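Local coordinates for protein blue-light receptor of the bluf-family (Rhodobacter sphaeroides, PDB 2BYC) that probably senses blue light through a bound flavin, as a BLUF-family photoreceptor of a bacterium, held here with flavin mononucleotide in its dark state, at residues A[91-96]-A[130-135]. Sequence-based numbering, arbitrary orientation.
Sequences PDWSMR and ASLSRG. Unlike the reference sequence in segment 130-135: Arg-134 (reference Lys).
Leu-132 meets Trp-93 and Arg-96 with its two methyls, each lying closest to a different partner and making longer approaches to the other. CD1 lies 3.5 Å from Trp-93 NE1 and 3.9 Å from Trp-93 CD1, reaching the pyrrole part of the indole obliquely. CD2 goes mainly to the arginine, 3.8 Å from Arg-96 CD and 3.5 Å from Arg-96 NE. No hydrogen bond crosses between the segments, and only 128 Å² is buried: this is a small surface contact made by van der Waals packing of the leucine methyls on the indole and the arginine chain. One polar cost is visible: Arg-96 NE is covered here and has no partner in the model. Trp-93 and Arg-96 also pack on each other, with Arg-96 CD sitting 3.5 Å above the indole plane over its centre, while Trp-93 CZ2 lies in plane at the guanidinium edge. With CG opposite its backbone N (chi1 -166°) and an extended chain as far as NE, the arginine runs out across the ring to the leucine. In the fold, the contact joins the loop before strand 96-98 and that strand's first residue, in the mixed sheet of the BLUF domain, to the end of helix 120-131, where Leu-132 is the first residue to leave helical backbone angles. Were Trp-93 replaced by an alanine, Leu-132 CD1 would probably lose its indole neighbour and the stem of Arg-96 its flat support, although the arginine's end would keep Glu-102. Beyond this shell, the guanidinium is held by a salt bridge from Arg-96 NH1 to Glu-102 OE1, and backbone hydrogen bonds tie both Trp-93 and Arg-96 to Gly-41 on strand 40-45. Between them in sequence, Ser-94 O accepts a hydrogen bond from ND2 of the FMN-binding Asn-34, and Met-95, a residue of the chromophore pocket, touches the flavin itself.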
loop_
_atom_site.group_PDB
_atom_site.type_symbol
_atom_site.label_atom_id
_atom_site.label_comp_id
_atom_site.label_asym_id
_atom_site.label_seq_id
_atom_site.Cartn_x
_atom_site.Cartn_y
_atom_site.Cartn_z
ATOM N N PRO A 91 8.911 -2.303 7.487
ATOM C CA PRO A 91 9.414 -3.649 7.594
ATOM C C PRO A 91 8.546 -4.560 8.460
ATOM O O PRO A 91 8.542 -5.810 8.280
ATOM C CB PRO A 91 10.836 -3.439 8.193
ATOM C CG PRO A 91 10.773 -2.133 8.871
ATOM C CD PRO A 91 9.877 -1.318 7.997
ATOM N N ASP A 92 7.764 -3.985 9.354
ATOM C CA ASP A 92 7.114 -4.836 10.303
ATOM C C ASP A 92 5.805 -5.387 9.767
ATOM O O ASP A 92 5.183 -6.213 10.427
ATOM C CB ASP A 92 6.914 -4.108 11.649
ATOM C CG ASP A 92 8.223 -3.612 12.241
ATOM O OD1 ASP A 92 9.268 -4.265 12.001
ATOM O OD2 ASP A 92 8.218 -2.549 12.922
ATOM N N TRP A 93 5.375 -4.932 8.596
ATOM C CA TRP A 93 4.009 -5.219 8.096
ATOM C C TRP A 93 4.033 -5.770 6.708
ATOM O O TRP A 93 4.446 -5.110 5.754
ATOM C CB TRP A 93 3.110 -3.992 8.101
ATOM C CG TRP A 93 3.131 -3.229 9.364
ATOM C CD1 TRP A 93 4.022 -2.255 9.726
ATOM C CD2 TRP A 93 2.229 -3.387 10.459
ATOM N NE1 TRP A 93 3.718 -1.804 10.984
ATOM C CE2 TRP A 93 2.610 -2.470 11.445
ATOM C CE3 TRP A 93 1.118 -4.205 10.689
ATOM C CZ2 TRP A 93 1.909 -2.308 12.623
ATOM C CZ3 TRP A 93 0.417 -4.062 11.910
ATOM C CH2 TRP A 93 0.831 -3.122 12.848
ATOM N N SER A 94 3.547 -6.991 6.646
ATOM C CA SER A 94 3.213 -7.711 5.455
ATOM C C SER A 94 2.230 -6.919 4.568
ATOM O O SER A 94 2.460 -6.810 3.398
ATOM C CB SER A 94 2.611 -9.052 5.893
ATOM O OG SER A 94 2.495 -9.935 4.806
ATOM N N MET A 95 1.168 -6.380 5.176
ATOM C CA MET A 95 0.262 -5.380 4.561
ATOM C C MET A 95 -0.424 -4.820 5.800
ATOM O O MET A 95 -0.923 -5.551 6.589
ATOM C CB MET A 95 -0.685 -6.040 3.541
ATOM C CG MET A 95 -1.392 -5.108 2.523
ATOM S SD MET A 95 -0.367 -3.694 2.231
ATOM C CE MET A 95 1.058 -4.399 1.350
ATOM N N ARG A 96 -0.321 -3.536 6.045
ATOM C CA ARG A 96 -1.118 -2.961 7.130
ATOM C C ARG A 96 -2.234 -2.196 6.395
ATOM O O ARG A 96 -1.940 -1.528 5.398
ATOM C CB ARG A 96 -0.320 -2.009 7.994
ATOM C CG ARG A 96 -1.106 -1.712 9.299
ATOM C CD ARG A 96 -0.378 -0.719 10.071
ATOM N NE ARG A 96 -1.028 -0.295 11.313
ATOM C CZ ARG A 96 -2.203 0.338 11.430
ATOM N NH1 ARG A 96 -2.978 0.567 10.370
ATOM N NH2 ARG A 96 -2.631 0.716 12.644
ATOM N N ALA A 130 5.811 7.041 10.746
ATOM C CA ALA A 130 6.076 7.677 12.022
ATOM C C ALA A 130 5.059 7.266 13.052
ATOM O O ALA A 130 5.398 7.056 14.204
ATOM C CB ALA A 130 6.072 9.192 11.873
ATOM N N SER A 131 3.814 7.151 12.653
ATOM C CA SER A 131 2.796 6.704 13.570
ATOM C C SER A 131 3.138 5.317 14.117
ATOM O O SER A 131 3.143 5.106 15.317
ATOM C CB SER A 131 1.400 6.754 12.899
ATOM O OG SER A 131 0.568 5.684 13.351
ATOM N N LEU A 132 3.408 4.365 13.235
ATOM C CA LEU A 132 4.049 3.117 13.589
ATOM C C LEU A 132 5.419 3.573 14.071
ATOM O O LEU A 132 5.661 4.745 14.113
ATOM C CB LEU A 132 4.144 2.253 12.329
ATOM C CG LEU A 132 2.914 2.305 11.415
ATOM C CD1 LEU A 132 3.106 1.486 10.127
ATOM C CD2 LEU A 132 1.676 1.788 12.125
ATOM N N SER A 133 6.358 2.735 14.442
ATOM C CA SER A 133 7.664 3.305 14.874
ATOM C C SER A 133 7.570 3.783 16.310
ATOM O O SER A 133 8.358 3.319 17.139
ATOM C CB SER A 133 8.164 4.498 14.016
ATOM O OG SER A 133 8.492 4.133 12.677
ATOM N N ARG A 134 6.651 4.731 16.572
ATOM C CA ARG A 134 6.328 5.225 17.940
ATOM C C ARG A 134 6.016 4.065 18.871
ATOM O O ARG A 134 6.454 4.047 20.053
ATOM C CB ARG A 134 5.169 6.239 17.926
ATOM C CG ARG A 134 5.614 7.654 17.596
ATOM C CD ARG A 134 4.439 8.615 17.581
ATOM N NE ARG A 134 4.378 9.373 16.322
ATOM C CZ ARG A 134 3.356 10.150 15.949
ATOM N NH1 ARG A 134 2.303 10.317 16.742
ATOM N NH2 ARG A 134 3.386 10.775 14.779
ATOM N N GLY A 135 5.324 3.059 18.313
ATOM C CA GLY A 135 5.026 1.833 19.040
ATOM C C GLY A 135 6.104 0.772 19.043
ATOM O O GLY A 135 5.908 -0.313 19.589
#